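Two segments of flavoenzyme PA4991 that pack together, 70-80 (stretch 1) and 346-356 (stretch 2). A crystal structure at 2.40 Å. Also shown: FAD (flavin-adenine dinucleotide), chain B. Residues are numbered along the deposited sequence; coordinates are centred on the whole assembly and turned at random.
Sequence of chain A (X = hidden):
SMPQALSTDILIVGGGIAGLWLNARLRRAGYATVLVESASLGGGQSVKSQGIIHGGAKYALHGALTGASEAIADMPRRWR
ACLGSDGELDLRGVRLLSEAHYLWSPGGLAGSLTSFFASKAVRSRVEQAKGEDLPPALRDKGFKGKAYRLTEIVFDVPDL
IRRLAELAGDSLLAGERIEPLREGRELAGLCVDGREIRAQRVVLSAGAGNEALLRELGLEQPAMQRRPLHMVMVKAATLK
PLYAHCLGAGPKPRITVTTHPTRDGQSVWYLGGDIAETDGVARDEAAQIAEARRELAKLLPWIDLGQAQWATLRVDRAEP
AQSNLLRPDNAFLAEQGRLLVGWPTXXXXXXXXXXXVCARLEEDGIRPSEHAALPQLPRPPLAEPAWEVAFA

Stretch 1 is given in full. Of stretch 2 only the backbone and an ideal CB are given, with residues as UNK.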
# COMPACT_ATOMS: atom_id res chain seq x y z
N GLU A 70 -9.43 4.64 16.42
CA GLU A 70 -8.18 5.15 17.02
C GLU A 70 -6.97 4.81 16.15
O GLU A 70 -6.08 5.65 16.02
CB GLU A 70 -7.94 4.64 18.46
CG GLU A 70 -7.23 5.65 19.38
CD GLU A 70 -7.72 5.62 20.83
OE1 GLU A 70 -7.51 4.59 21.51
OE2 GLU A 70 -8.32 6.62 21.30
N ALA A 71 -6.93 3.60 15.58
CA ALA A 71 -5.71 3.10 14.93
C ALA A 71 -5.33 3.98 13.73
O ALA A 71 -4.22 4.49 13.66
CB ALA A 71 -5.88 1.66 14.53
N ILE A 72 -6.28 4.19 12.83
CA ILE A 72 -6.10 5.09 11.69
C ILE A 72 -5.76 6.56 12.05
O ILE A 72 -4.94 7.17 11.38
CB ILE A 72 -7.32 5.04 10.72
CG1 ILE A 72 -7.02 5.71 9.39
CG2 ILE A 72 -8.54 5.71 11.32
CD1 ILE A 72 -6.03 4.94 8.57
N ALA A 73 -6.37 7.09 13.11
CA ALA A 73 -6.22 8.52 13.50
C ALA A 73 -4.77 8.93 13.83
O ALA A 73 -4.35 10.08 13.62
CB ALA A 73 -7.11 8.83 14.70
N ASP A 74 -4.01 7.96 14.33
CA ASP A 74 -2.62 8.16 14.68
C ASP A 74 -1.63 7.91 13.51
O ASP A 74 -0.43 8.11 13.68
CB ASP A 74 -2.30 7.24 15.86
CG ASP A 74 -1.11 7.73 16.66
OD1 ASP A 74 -1.12 8.90 17.09
OD2 ASP A 74 -0.16 6.94 16.85
N MET A 75 -2.11 7.50 12.33
CA MET A 75 -1.21 7.11 11.25
C MET A 75 -0.40 8.29 10.67
O MET A 75 0.82 8.21 10.65
CB MET A 75 -1.94 6.30 10.18
CG MET A 75 -2.26 4.85 10.57
SD MET A 75 -0.88 3.80 11.16
CE MET A 75 -1.28 3.69 12.89
N PRO A 76 -1.04 9.42 10.30
CA PRO A 76 -0.20 10.53 9.80
C PRO A 76 0.94 10.95 10.75
O PRO A 76 2.06 11.14 10.29
CB PRO A 76 -1.20 11.69 9.56
CG PRO A 76 -2.54 11.04 9.53
CD PRO A 76 -2.45 9.84 10.45
N ARG A 77 0.69 11.04 12.04
CA ARG A 77 1.78 11.33 12.98
C ARG A 77 2.88 10.25 12.91
O ARG A 77 4.06 10.53 12.73
CB ARG A 77 1.24 11.46 14.41
CG ARG A 77 2.27 11.84 15.46
CD ARG A 77 1.71 11.68 16.88
NE ARG A 77 1.39 10.28 17.21
CZ ARG A 77 2.28 9.34 17.56
NH1 ARG A 77 3.57 9.63 17.64
NH2 ARG A 77 1.89 8.09 17.82
N ARG A 78 2.48 9.00 13.03
CA ARG A 78 3.45 7.91 12.95
C ARG A 78 4.31 7.87 11.67
O ARG A 78 5.51 7.69 11.74
CB ARG A 78 2.76 6.59 13.23
CG ARG A 78 2.40 6.46 14.72
CD ARG A 78 1.74 5.14 15.08
NE ARG A 78 2.61 4.00 14.88
CZ ARG A 78 2.23 2.74 15.05
NH1 ARG A 78 0.98 2.45 15.42
NH2 ARG A 78 3.11 1.74 14.83
N TRP A 79 3.71 8.09 10.50
CA TRP A 79 4.45 8.09 9.24
C TRP A 79 5.35 9.29 9.11
O TRP A 79 6.49 9.16 8.67
CB TRP A 79 3.50 8.07 8.06
CG TRP A 79 2.84 6.78 7.84
CD1 TRP A 79 1.85 6.27 8.57
CD2 TRP A 79 3.08 5.87 6.80
NE1 TRP A 79 1.45 5.07 8.05
CE2 TRP A 79 2.20 4.80 6.96
CE3 TRP A 79 3.98 5.84 5.73
CZ2 TRP A 79 2.17 3.72 6.11
CZ3 TRP A 79 3.95 4.75 4.87
CH2 TRP A 79 3.03 3.71 5.06
N ARG A 80 4.85 10.44 9.53
CA ARG A 80 5.66 11.67 9.64
C ARG A 80 6.91 11.44 10.48
O ARG A 80 8.02 11.70 10.02
CB ARG A 80 4.82 12.83 10.22
CG ARG A 80 5.56 14.15 10.48
CD ARG A 80 5.68 15.04 9.26
NE ARG A 80 4.38 15.57 8.85
CZ ARG A 80 4.15 16.34 7.78
NH1 ARG A 80 5.15 16.73 6.96
NH2 ARG A 80 2.91 16.73 7.51
N UNK A 346 -5.62 -0.61 4.48
CA UNK A 346 -5.11 0.62 3.89
C UNK A 346 -3.61 0.58 3.94
O UNK A 346 -3.04 -0.06 4.78
CB UNK A 346 -5.65 1.86 4.61
N UNK A 347 -2.95 1.23 3.00
CA UNK A 347 -1.54 1.37 3.04
C UNK A 347 -1.10 2.13 4.29
O UNK A 347 -0.07 1.83 4.88
CB UNK A 347 -1.05 2.07 1.77
N UNK A 348 -1.88 3.16 4.62
CA UNK A 348 -1.77 3.93 5.84
C UNK A 348 -1.58 3.10 7.09
O UNK A 348 -0.88 3.52 8.00
CB UNK A 348 -3.02 4.80 6.00
N UNK A 349 -2.27 1.96 7.14
CA UNK A 349 -2.37 1.08 8.31
C UNK A 349 -1.32 -0.05 8.34
O UNK A 349 -1.40 -0.99 9.14
CB UNK A 349 -3.77 0.46 8.35
N UNK A 350 -0.33 0.02 7.46
CA UNK A 350 0.74 -0.97 7.48
C UNK A 350 1.47 -1.00 8.81
O UNK A 350 1.78 -2.07 9.29
CB UNK A 350 1.74 -0.69 6.35
N UNK A 351 1.71 0.17 9.45
CA UNK A 351 2.33 0.11 10.77
C UNK A 351 1.45 -0.55 11.88
O UNK A 351 1.98 -1.00 12.90
CB UNK A 351 2.69 1.53 11.20
N UNK A 352 0.13 -0.55 11.71
CA UNK A 352 -0.79 -1.20 12.63
C UNK A 352 -0.73 -2.71 12.39
O UNK A 352 -0.83 -3.51 13.33
CB UNK A 352 -2.21 -0.67 12.45
N UNK A 353 -0.54 -3.11 11.14
CA UNK A 353 -0.38 -4.54 10.80
C UNK A 353 0.86 -5.10 11.46
O UNK A 353 0.77 -6.11 12.15
CB UNK A 353 -0.30 -4.74 9.29
N UNK A 354 2.00 -4.42 11.29
CA UNK A 354 3.21 -4.70 12.04
C UNK A 354 2.99 -4.78 13.57
O UNK A 354 3.39 -5.75 14.17
CB UNK A 354 4.25 -3.62 11.73
N UNK A 355 2.37 -3.79 14.18
CA UNK A 355 2.06 -3.82 15.65
C UNK A 355 1.29 -5.07 16.05
O UNK A 355 1.57 -5.63 17.10
CB UNK A 355 1.25 -2.59 16.05
N UNK A 356 0.33 -5.49 15.22
CA UNK A 356 -0.51 -6.63 15.55
C UNK A 356 0.29 -7.90 15.50
O UNK A 356 0.13 -8.75 16.38
CB UNK A 356 -1.71 -6.72 14.60
PA FAD B . 0.04 -5.85 -1.91
O1A FAD B . 0.62 -4.50 -2.15
O2A FAD B . -0.98 -6.43 -2.85
O5B FAD B . 1.27 -6.85 -1.79
C5B FAD B . 1.11 -8.26 -1.80
C4B FAD B . 2.41 -8.81 -2.35
O4B FAD B . 2.41 -10.24 -2.21
C3B FAD B . 2.59 -8.47 -3.83
O3B FAD B . 3.82 -7.79 -4.06
C2B FAD B . 2.54 -9.83 -4.51
O2B FAD B . 3.35 -9.94 -5.67
C1B FAD B . 2.97 -10.78 -3.39
N9A FAD B . 2.46 -12.14 -3.56
C8A FAD B . 1.22 -12.50 -3.93
N7A FAD B . 1.12 -13.84 -3.99
C5A FAD B . 2.31 -14.35 -3.65
C6A FAD B . 2.86 -15.71 -3.52
N6A FAD B . 2.06 -16.76 -3.77
N1A FAD B . 4.14 -15.85 -3.14
C2A FAD B . 4.91 -14.77 -2.88
N3A FAD B . 4.48 -13.50 -2.99
C4A FAD B . 3.20 -13.24 -3.36
N1 FAD B . -4.45 2.97 1.06
C2 FAD B . -4.16 4.15 1.66
O2 FAD B . -3.89 4.15 2.88
N3 FAD B . -4.15 5.31 0.99
C4 FAD B . -4.44 5.39 -0.31
O4 FAD B . -4.41 6.48 -0.91
C4X FAD B . -4.77 4.16 -1.03
N5 FAD B . -5.07 4.17 -2.34
C5X FAD B . -5.35 3.03 -3.00
C6 FAD B . -5.64 3.09 -4.36
C7 FAD B . -5.94 1.94 -5.06
C7M FAD B . -6.23 2.03 -6.53
C8 FAD B . -5.92 0.63 -4.37
C8M FAD B . -6.22 -0.66 -5.09
C9 FAD B . -5.65 0.58 -3.02
C9A FAD B . -5.36 1.73 -2.29
N10 FAD B . -5.06 1.70 -0.89
C10 FAD B . -4.75 2.90 -0.25
C1' FAD B . -5.02 0.46 -0.14
C2' FAD B . -3.61 -0.10 -0.23
O2' FAD B . -3.10 -0.02 -1.57
C3' FAD B . -3.56 -1.53 0.27
O3' FAD B . -4.31 -1.61 1.50
C4' FAD B . -2.12 -1.97 0.53
O4' FAD B . -1.23 -1.47 -0.47
C5' FAD B . -2.00 -3.48 0.55
O5' FAD B . -0.67 -3.84 0.95
P FAD B . -0.25 -5.38 0.94
O1P FAD B . 1.25 -5.46 1.09
O2P FAD B . -1.14 -6.06 1.91
O3P FAD B . -0.74 -5.88 -0.51

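Position 346 has an extended backbone (phi/psi -134/151) and a CA-to-CB bond directed toward stretch 1, yet its ideal CB lies 5.0 Å from Ile72 CD1, the nearest atom there. Many side chains would fit. It is Lys346, whose closest approach is CD to Ile72 CD1, 4.5 Å.

At position 347 the backbone N donates to FAD N1 (3.0 Å), a contact made by the main chain rather than the side chain. CB points sideways, 5.5 Å from Trp79 CH2, so a branched or long apolar group could reach the indole where a small one could not. The residue is Leu347; with chi1 at 177° (t), its CD2 comes to 3.9 Å from Trp79 CH2.

At position 348 the ideal CB is 4.0 Å from Ile72 CD1 and 4.6 Å from Met75 CB, which favours a small side chain. The backbone is engaged at both ends: N donates to FAD O2 (2.8 Å), and O accepts from Trp79 NE1 (2.8 Å, 145°), near the plane of the indole. Ala348 is found, its CB resting 4.0 Å from Ile72 CD1.

Position 349 stands immediately before the helix, at the N-cap, where Ser, Thr, Asp or Asn would be common. CB points away, but Ile72 CD1 and Met75 CG lie 5.0 and 5.1 Å from the ideal CB, so a longer apolar chain could turn back. Leu349 (chi1 -77°, m) brings CG to 3.7 Å from Ile72 CD1 and CD2 to 4.1 Å from Met75 CG.

Position 350 points sideways, with its ideal CB 4.4 Å from Trp79 CZ2; a small residue suffices, and Ala350 occupies it.

Position 351 points toward stretch 1. Its ideal CB is 3.7 Å from Arg78 NH2 and 4.2 Å from Met75 SD, suiting a compact apolar group. A phi of -66° in the first turn of the helix also permits proline. Pro351 puts CG 3.4 Å from Trp79 NE1 and 3.8 Å from Met75 SD, while its CB covers one face of the Arg78 guanidinium.

Position 352 points sideways, its ideal CB 4.5 Å from Met75 CE and 4.8 Å from Ala71 CB; small or medium side chains, polar or apolar, are plausible. Asp352 places OD1 3.9 Å from Ala71 CB.

Positions 353 and 354 have nothing of stretch 1 within 5.5 Å of their ideal CB atoms, so it sets no preference; they are Phe353 and Ala354.

Position 355 points toward stretch 1, its ideal CB 4.9 Å from Arg78 NH2. That cationic donor calls for an acceptor, Asp or Glu above all, with Asn or Gln possible. Asp355 forms a salt bridge: OD2 accepts from Arg78 NH1 (2.7 Å) and Arg78 NH2 (2.9 Å), while OD1 receives a weak bond from Arg78 NH2 (3.2 Å).

Position 356 points sideways and stretch 1 has nothing within 5.5 Å of its ideal CB, so many side chains would do. Arg356 NE makes a salt bridge with Asp352 OD2 (2.9 Å), a weak hydrogen bond.

Stretch 2 (346-356) KLALAPDFADR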
# COMPACT_ATOMS: atom_id res chain seq x y z
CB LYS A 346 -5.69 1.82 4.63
CG LYS A 346 -7.04 2.17 4.06
CD LYS A 346 -7.93 2.94 5.00
CE LYS A 346 -9.21 3.38 4.28
NZ LYS A 346 -9.66 4.73 4.75
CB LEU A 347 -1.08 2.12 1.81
CG LEU A 347 0.42 2.43 1.72
CD1 LEU A 347 0.94 2.07 0.37
CD2 LEU A 347 0.70 3.89 1.97
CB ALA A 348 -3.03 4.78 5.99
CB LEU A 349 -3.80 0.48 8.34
CG LEU A 349 -4.94 1.38 8.83
CD1 LEU A 349 -6.31 0.74 8.57
CD2 LEU A 349 -4.83 1.64 10.30
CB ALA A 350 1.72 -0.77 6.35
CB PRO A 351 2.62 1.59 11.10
CG PRO A 351 2.40 2.35 9.84
CD PRO A 351 1.43 1.56 9.04
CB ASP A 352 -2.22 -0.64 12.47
CG ASP A 352 -3.19 -1.22 13.49
OD1 ASP A 352 -3.02 -0.93 14.71
OD2 ASP A 352 -4.12 -1.99 13.11
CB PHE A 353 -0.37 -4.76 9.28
CG PHE A 353 -0.13 -6.19 8.87
CD1 PHE A 353 -1.17 -7.12 8.90
CD2 PHE A 353 1.10 -6.60 8.41
CE1 PHE A 353 -0.97 -8.43 8.51
CE2 PHE A 353 1.31 -7.92 8.01
CZ PHE A 353 0.28 -8.83 8.07
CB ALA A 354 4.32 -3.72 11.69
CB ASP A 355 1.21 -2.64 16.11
CG ASP A 355 1.91 -1.29 15.98
OD1 ASP A 355 3.16 -1.23 16.04
OD2 ASP A 355 1.19 -0.26 15.82
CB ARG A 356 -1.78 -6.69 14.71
CG ARG A 356 -2.89 -5.82 15.30
CD ARG A 356 -3.74 -5.16 14.23
NE ARG A 356 -4.77 -4.28 14.82
CZ ARG A 356 -5.97 -4.68 15.26
NH1 ARG A 356 -6.34 -5.96 15.17
NH2 ARG A 356 -6.83 -3.80 15.80
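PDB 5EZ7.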